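Local structure of putative non-ribosomal peptide synthetase (Actinomadura parvosata subsp. kistnae, 6M7L) at residues G327-T332 with V463-V468; A320-L325 with R339-D344. The protein is a condensation-type domain of a non-ribosomal peptide synthetase that probably recruits tailoring enzymes to the bound peptide rather than forming peptide bonds itself. All blocks are in the same frame, centred on the assembly; numbering follows the deposited sequence.

Contact 1: residues G327-T332 with V463-V468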
ATOM      1  N   GLY A 327     -25.286 -23.007  30.952  1.00 88.18           N
ATOM      2  CA  GLY A 327     -25.403 -22.309  32.216  1.00 87.38           C
ATOM      3  C   GLY A 327     -25.861 -20.887  31.958  1.00 89.74           C
ATOM      4  O   GLY A 327     -26.645 -20.616  31.039  1.00 91.16           O
ATOM      5  N   ASP A 328     -25.357 -19.957  32.759  1.00 77.56           N
ATOM      6  CA  ASP A 328     -25.639 -18.534  32.573  1.00 80.77           C
ATOM      7  C   ASP A 328     -24.352 -17.756  32.782  1.00 88.09           C
ATOM      8  O   ASP A 328     -24.117 -17.178  33.850  1.00 88.84           O
ATOM      9  CB  ASP A 328     -26.747 -18.062  33.512  1.00 83.61           C
ATOM     10  CG  ASP A 328     -27.536 -16.907  32.936  1.00 90.10           C
ATOM     11  OD1 ASP A 328     -26.952 -15.822  32.748  1.00 90.51           O
ATOM     12  OD2 ASP A 328     -28.734 -17.095  32.644  1.00 98.09           O
ATOM     13  N   PRO A 329     -23.493 -17.711  31.770  1.00 87.08           N
ATOM     14  CA  PRO A 329     -22.186 -17.076  31.937  1.00 80.93           C
ATOM     15  C   PRO A 329     -22.283 -15.560  31.909  1.00 83.02           C
ATOM     16  O   PRO A 329     -23.185 -14.977  31.305  1.00 84.26           O
ATOM     17  CB  PRO A 329     -21.383 -17.592  30.733  1.00 82.43           C
ATOM     18  CG  PRO A 329     -22.263 -18.627  30.057  1.00 78.93           C
ATOM     19  CD  PRO A 329     -23.660 -18.280  30.425  1.00 81.94           C
ATOM     20  N   ALA A 330     -21.332 -14.926  32.586  1.00 80.08           N
ATOM     21  CA  ALA A 330     -21.199 -13.480  32.534  1.00 80.31           C
ATOM     22  C   ALA A 330     -20.335 -13.081  31.342  1.00 82.11           C
ATOM     23  O   ALA A 330     -19.661 -13.909  30.726  1.00 80.36           O
ATOM     24  CB  ALA A 330     -20.607 -12.947  33.838  1.00 82.49           C
ATOM     25  N   PHE A 331     -20.362 -11.785  31.017  1.00 78.19           N
ATOM     26  CA  PHE A 331     -19.595 -11.296  29.875  1.00 73.32           C
ATOM     27  C   PHE A 331     -18.117 -11.635  30.013  1.00 77.78           C
ATOM     28  O   PHE A 331     -17.476 -12.049  29.040  1.00 75.58           O
ATOM     29  CB  PHE A 331     -19.785  -9.789  29.714  1.00 75.94           C
ATOM     30  CG  PHE A 331     -18.895  -9.179  28.671  1.00 79.88           C
ATOM     31  CD1 PHE A 331     -17.797  -8.417  29.038  1.00 74.01           C
ATOM     32  CD2 PHE A 331     -19.149  -9.376  27.323  1.00 76.16           C
ATOM     33  CE1 PHE A 331     -16.973  -7.855  28.081  1.00 69.03           C
ATOM     34  CE2 PHE A 331     -18.329  -8.818  26.359  1.00 73.87           C
ATOM     35  CZ  PHE A 331     -17.239  -8.057  26.740  1.00 76.71           C
ATOM     36  N   THR A 332     -17.558 -11.468  31.214  1.00 76.36           N
ATOM     37  CA  THR A 332     -16.176 -11.874  31.446  1.00 77.51           C
ATOM     38  C   THR A 332     -15.997 -13.366  31.200  1.00 77.82           C
ATOM     39  O   THR A 332     -14.992 -13.793  30.620  1.00 73.14           O
ATOM     40  CB  THR A 332     -15.748 -11.517  32.870  1.00 74.02           C
ATOM     41  OG1 THR A 332     -16.698 -12.046  33.804  1.00 82.11           O
ATOM     42  CG2 THR A 332     -15.662 -10.014  33.041  1.00 68.85           C
ATOM     43  N   VAL A 463     -22.242  -8.756  34.116  1.00 94.94           N
ATOM     44  CA  VAL A 463     -23.632  -9.023  33.765  1.00 89.08           C
ATOM     45  C   VAL A 463     -23.752 -10.426  33.191  1.00 88.34           C
ATOM     46  O   VAL A 463     -22.971 -10.835  32.323  1.00 86.71           O
ATOM     47  CB  VAL A 463     -24.154  -7.956  32.789  1.00 90.43           C
ATOM     48  CG1 VAL A 463     -23.346  -7.947  31.495  1.00 89.06           C
ATOM     49  CG2 VAL A 463     -25.626  -8.176  32.495  1.00 90.50           C
ATOM     50  N   ARG A 464     -24.720 -11.184  33.696  1.00 90.41           N
ATOM     51  CA  ARG A 464     -24.949 -12.524  33.186  1.00 93.06           C
ATOM     52  C   ARG A 464     -25.620 -12.460  31.816  1.00 89.36           C
ATOM     53  O   ARG A 464     -26.119 -11.419  31.381  1.00 89.23           O
ATOM     54  CB  ARG A 464     -25.805 -13.333  34.161  1.00 93.71           C
ATOM     55  CG  ARG A 464     -25.103 -13.745  35.447  1.00 96.11           C
ATOM     56  CD  ARG A 464     -25.779 -14.970  36.052  1.00101.59           C
ATOM     57  NE  ARG A 464     -25.282 -15.295  37.387  1.00104.48           N
ATOM     58  CZ  ARG A 464     -25.968 -15.097  38.508  1.00110.44           C
ATOM     59  NH1 ARG A 464     -27.188 -14.577  38.461  1.00107.08           N
ATOM     60  NH2 ARG A 464     -25.438 -15.424  39.680  1.00106.77           N
ATOM     61  N   LEU A 465     -25.623 -13.606  31.129  1.00 90.01           N
ATOM     62  CA  LEU A 465     -26.272 -13.686  29.824  1.00 80.93           C
ATOM     63  C   LEU A 465     -27.769 -13.428  29.924  1.00 87.73           C
ATOM     64  O   LEU A 465     -28.361 -12.844  29.010  1.00 89.67           O
ATOM     65  CB  LEU A 465     -26.007 -15.055  29.195  1.00 81.07           C
ATOM     66  CG  LEU A 465     -26.762 -15.415  27.913  1.00 78.06           C
ATOM     67  CD1 LEU A 465     -26.415 -14.454  26.787  1.00 76.79           C
ATOM     68  CD2 LEU A 465     -26.476 -16.854  27.506  1.00 57.76           C
ATOM     69  N   SER A 466     -28.392 -13.839  31.031  1.00 93.51           N
ATOM     70  CA  SER A 466     -29.840 -13.715  31.168  1.00 91.22           C
ATOM     71  C   SER A 466     -30.265 -12.283  31.475  1.00 89.16           C
ATOM     72  O   SER A 466     -31.276 -11.810  30.947  1.00 90.22           O
ATOM     73  CB  SER A 466     -30.343 -14.653  32.263  1.00 91.23           C
ATOM     74  OG  SER A 466     -29.841 -14.267  33.530  1.00 91.75           O
ATOM     75  N   GLN A 467     -29.516 -11.584  32.326  1.00 94.40           N
ATOM     76  CA  GLN A 467     -29.884 -10.250  32.780  1.00 98.13           C
ATOM     77  C   GLN A 467     -29.392  -9.147  31.847  1.00 97.39           C
ATOM     78  O   GLN A 467     -29.237  -8.001  32.284  1.00101.47           O
ATOM     79  CB  GLN A 467     -29.358 -10.015  34.198  1.00 97.04           C
ATOM     80  CG  GLN A 467     -27.865 -10.255  34.357  1.00 96.65           C
ATOM     81  CD  GLN A 467     -27.364  -9.923  35.750  1.00 98.56           C
ATOM     82  OE1 GLN A 467     -26.182  -9.638  35.944  1.00 96.87           O
ATOM     83  NE2 GLN A 467     -28.262  -9.960  36.727  1.00101.34           N
ATOM     84  N   VAL A 468     -29.157  -9.460  30.583  1.00 90.88           N
ATOM     85  CA  VAL A 468     -28.672  -8.480  29.619  1.00 94.34           C
ATOM     86  C   VAL A 468     -29.861  -7.873  28.886  1.00 98.60           C
ATOM     87  O   VAL A 468     -30.901  -8.514  28.701  1.00101.18           O
ATOM     88  CB  VAL A 468     -27.650  -9.131  28.661  1.00 94.99           C
ATOM     89  CG1 VAL A 468     -28.108  -9.053  27.211  1.00 97.17           C
ATOM     90  CG2 VAL A 468     -26.287  -8.490  28.847  1.00 95.62           C
TER
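The Asp328 carboxylate turns OD1, on its syn side, to Ser466 N, which donates a hydrogen bond of 3.0 Å with an N-H...O angle of 153°; Ser466 OG adds a weak bond to OD1. The other flat group, the Arg464 guanidinium, is met obliquely by Asp328 O, and its NE stays 5.0 Å from Asp328 OD1, near but unpaired. The aliphatic chain of Arg464, extended from CG to NE, lies alongside Asp328, with CD 3.5 Å from Asp328 O. Asp328 CG stands anti to the backbone N (chi1 -151°), which carries it towards Ser466. An alanine here would probably leave Ser466 N without this acceptor and let the 464-466 turn shift. Two backbone bonds flank Ala330 and Arg464: Phe331 N reaches Val463 O at 3.1 Å, and Leu465 N makes a weak bond to Pro329 O. Pro329 and Leu465 lie side by side, CD to CB 4.2 Å, while Phe331 CB rests on Val463 CG1. Ala330 sits at the N-cap of helix 331-346, and Val463 O takes up the N-H of its first residue. Between these bonds, Ala330-Arg464 is an isolated antiparallel bridge, a non-hydrogen-bonded pair, tying a helix start to the C-terminal loop of a condensation-domain fold.

Contact 2: residues A320-L325 with R339-D344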
ATOM      1  N   ALA A 320     -14.803 -21.187  11.826  1.00 51.48           N
ATOM      2  CA  ALA A 320     -15.925 -21.226  12.752  1.00 56.25           C
ATOM      3  C   ALA A 320     -15.422 -21.036  14.177  1.00 61.08           C
ATOM      4  O   ALA A 320     -14.355 -21.537  14.545  1.00 64.70           O
ATOM      5  CB  ALA A 320     -16.678 -22.551  12.631  1.00 49.54           C
ATOM      6  N   LEU A 321     -16.193 -20.305  14.980  1.00 57.32           N
ATOM      7  CA  LEU A 321     -15.829 -19.997  16.364  1.00 52.62           C
ATOM      8  C   LEU A 321     -16.991 -20.341  17.288  1.00 52.54           C
ATOM      9  O   LEU A 321     -17.595 -19.455  17.904  1.00 55.45           O
ATOM     10  CB  LEU A 321     -15.433 -18.526  16.505  1.00 58.06           C
ATOM     11  CG  LEU A 321     -14.389 -18.007  15.511  1.00 55.51           C
ATOM     12  CD1 LEU A 321     -14.167 -16.515  15.690  1.00 49.22           C
ATOM     13  CD2 LEU A 321     -13.082 -18.771  15.655  1.00 54.78           C
ATOM     14  N   PRO A 322     -17.322 -21.627  17.418  1.00 52.45           N
ATOM     15  CA  PRO A 322     -18.469 -22.011  18.254  1.00 62.26           C
ATOM     16  C   PRO A 322     -18.200 -21.734  19.726  1.00 67.72           C
ATOM     17  O   PRO A 322     -17.170 -22.137  20.273  1.00 65.84           O
ATOM     18  CB  PRO A 322     -18.619 -23.511  17.982  1.00 61.78           C
ATOM     19  CG  PRO A 322     -17.256 -23.947  17.591  1.00 59.19           C
ATOM     20  CD  PRO A 322     -16.663 -22.804  16.824  1.00 52.19           C
ATOM     21  N   VAL A 323     -19.140 -21.047  20.365  1.00 66.13           N
ATOM     22  CA  VAL A 323     -19.051 -20.704  21.777  1.00 66.58           C
ATOM     23  C   VAL A 323     -20.254 -21.302  22.490  1.00 73.40           C
ATOM     24  O   VAL A 323     -21.395 -21.124  22.050  1.00 77.85           O
ATOM     25  CB  VAL A 323     -18.984 -19.180  21.990  1.00 65.15           C
ATOM     26  CG1 VAL A 323     -19.195 -18.838  23.452  1.00 68.40           C
ATOM     27  CG2 VAL A 323     -17.647 -18.640  21.503  1.00 61.90           C
ATOM     28  N   ASP A 324     -19.995 -22.021  23.579  1.00 75.08           N
ATOM     29  CA  ASP A 324     -21.051 -22.607  24.391  1.00 70.72           C
ATOM     30  C   ASP A 324     -21.416 -21.631  25.501  1.00 71.19           C
ATOM     31  O   ASP A 324     -20.574 -21.292  26.340  1.00 76.86           O
ATOM     32  CB  ASP A 324     -20.607 -23.949  24.972  1.00 77.52           C
ATOM     33  CG  ASP A 324     -21.736 -24.689  25.667  1.00 84.33           C
ATOM     34  OD1 ASP A 324     -22.871 -24.168  25.698  1.00 82.78           O
ATOM     35  OD2 ASP A 324     -21.488 -25.800  26.180  1.00 90.49           O
ATOM     36  N   LEU A 325     -22.667 -21.172  25.498  1.00 78.00           N
ATOM     37  CA  LEU A 325     -23.187 -20.301  26.542  1.00 77.26           C
ATOM     38  C   LEU A 325     -24.048 -21.063  27.543  1.00 76.72           C
ATOM     39  O   LEU A 325     -24.945 -20.481  28.161  1.00 77.09           O
ATOM     40  CB  LEU A 325     -23.969 -19.145  25.920  1.00 76.37           C
ATOM     41  CG  LEU A 325     -23.142 -18.318  24.931  1.00 74.73           C
ATOM     42  CD1 LEU A 325     -23.957 -17.195  24.326  1.00 69.23           C
ATOM     43  CD2 LEU A 325     -21.908 -17.765  25.618  1.00 71.35           C
ATOM     44  N   ARG A 339     -12.335 -16.411  23.904  1.00 64.33           N
ATOM     45  CA  ARG A 339     -10.884 -16.423  23.766  1.00 64.58           C
ATOM     46  C   ARG A 339     -10.356 -17.840  23.579  1.00 66.53           C
ATOM     47  O   ARG A 339      -9.457 -18.072  22.763  1.00 70.28           O
ATOM     48  CB  ARG A 339     -10.240 -15.770  24.988  1.00 72.70           C
ATOM     49  CG  ARG A 339      -8.735 -15.595  24.887  1.00 69.97           C
ATOM     50  CD  ARG A 339      -8.023 -16.120  26.127  1.00 79.41           C
ATOM     51  NE  ARG A 339      -8.709 -15.750  27.362  1.00 78.42           N
ATOM     52  CZ  ARG A 339      -9.279 -16.621  28.190  1.00 76.07           C
ATOM     53  NH1 ARG A 339      -9.236 -17.918  27.920  1.00 70.65           N
ATOM     54  NH2 ARG A 339      -9.885 -16.196  29.291  1.00 74.42           N
ATOM     55  N   ASP A 340     -10.911 -18.805  24.318  1.00 71.88           N
ATOM     56  CA  ASP A 340     -10.376 -20.163  24.282  1.00 71.07           C
ATOM     57  C   ASP A 340     -10.663 -20.847  22.951  1.00 72.38           C
ATOM     58  O   ASP A 340      -9.823 -21.600  22.444  1.00 73.37           O
ATOM     59  CB  ASP A 340     -10.939 -20.991  25.436  1.00 69.10           C
ATOM     60  CG  ASP A 340     -10.426 -20.535  26.785  1.00 72.76           C
ATOM     61  OD1 ASP A 340     -11.244 -20.376  27.715  1.00 80.61           O
ATOM     62  OD2 ASP A 340      -9.203 -20.317  26.909  1.00 82.57           O
ATOM     63  N   VAL A 341     -11.843 -20.611  22.370  1.00 63.91           N
ATOM     64  CA  VAL A 341     -12.155 -21.274  21.109  1.00 66.66           C
ATOM     65  C   VAL A 341     -11.358 -20.660  19.969  1.00 65.03           C
ATOM     66  O   VAL A 341     -11.048 -21.341  18.984  1.00 67.33           O
ATOM     67  CB  VAL A 341     -13.670 -21.242  20.828  1.00 63.70           C
ATOM     68  CG1 VAL A 341     -14.135 -19.831  20.508  1.00 61.69           C
ATOM     69  CG2 VAL A 341     -14.014 -22.193  19.691  1.00 55.84           C
ATOM     70  N   SER A 342     -10.994 -19.378  20.079  1.00 63.99           N
ATOM     71  CA  SER A 342     -10.207 -18.754  19.021  1.00 66.72           C
ATOM     72  C   SER A 342      -8.782 -19.296  18.992  1.00 69.00           C
ATOM     73  O   SER A 342      -8.191 -19.419  17.914  1.00 63.33           O
ATOM     74  CB  SER A 342     -10.199 -17.235  19.195  1.00 64.24           C
ATOM     75  OG  SER A 342      -9.629 -16.603  18.060  1.00 69.20           O
ATOM     76  N   GLU A 343      -8.223 -19.635  20.156  1.00 65.84           N
ATOM     77  CA  GLU A 343      -6.890 -20.228  20.187  1.00 68.23           C
ATOM     78  C   GLU A 343      -6.904 -21.643  19.625  1.00 69.36           C
ATOM     79  O   GLU A 343      -6.024 -22.012  18.838  1.00 71.76           O
ATOM     80  CB  GLU A 343      -6.347 -20.218  21.615  1.00 77.93           C
ATOM     81  CG  GLU A 343      -5.904 -18.845  22.090  1.00 78.22           C
ATOM     82  CD  GLU A 343      -5.844 -18.740  23.599  1.00 85.44           C
ATOM     83  OE1 GLU A 343      -6.044 -19.770  24.279  1.00 80.63           O
ATOM     84  OE2 GLU A 343      -5.603 -17.623  24.105  1.00 90.64           O
ATOM     85  N   ASP A 344      -7.895 -22.448  20.011  1.00 74.60           N
ATOM     86  CA  ASP A 344      -7.973 -23.814  19.504  1.00 72.84           C
ATOM     87  C   ASP A 344      -8.298 -23.834  18.016  1.00 70.27           C
ATOM     88  O   ASP A 344      -7.776 -24.675  17.275  1.00 71.68           O
ATOM     89  CB  ASP A 344      -9.014 -24.610  20.291  1.00 77.34           C
ATOM     90  CG  ASP A 344      -8.723 -24.639  21.780  1.00 81.73           C
ATOM     91  OD1 ASP A 344      -7.543 -24.483  22.162  1.00 86.55           O
ATOM     92  OD2 ASP A 344      -9.675 -24.820  22.568  1.00 80.03           O
TER
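Val341 sets CG1 between its backbone N and carbonyl carbon (chi1 70°) and CG2 anti to the N, which spreads the two methyls over the strand at Pro322 and Val323. Val323 has CG1 anti to its backbone N (chi1 168°), leaving CG2 as the methyl that meets Val341 CG1 at 3.8 Å; the two side chains cross at about a right angle. Val341 CG2 packs against Pro322 CD at 4.0 Å and also lies against the Pro322 carbonyl oxygen. The same CG1 methyl of Val341 also stands 4.4 Å from Leu321 CB, while Leu321 CD2 approaches Ser342 CA. No hydrogen bond spans the interface: Val341 sits on Leu321, Pro322 and Val323 by van der Waals packing, partly against the Pro322 carbonyl. The short segments run roughly antiparallel, 146° apart, and their axes approach to 8.0 Å. Strand 317-324 pairs with strand 292-299 through backbone bonds of Leu321 to Ile295 and Val323 to Val293. Helix 272-288 touches Leu321 and Val323 through His277, and helix 207-218 meets Pro322 through Trp215 and Asp344 by a salt bridge from Arg218; helix 331-346 thus packs on this antiparallel strand pair beside helices 272-288 and 207-218.

How the contacts relate
Along the chain the segments alternate: 320-325, 327-332, 339-344 and then, after more than a hundred residues, 463-468. Helix 331-346 joins the two contacts, its start lying in contact 1 and its later turns in contact 2, with the centres about 17 Å apart on the same side of the chain's centre. They also touch directly, Leu465 CD2 lying 3.7 Å from Leu325 CB. Helix 272-288 borders both. Contact 2 folds helix 331-346 back on the strand just before it in the chain, whereas contact 1 brings the loop after helix 440-459, near the end of the modelled chain, to the start of this helix.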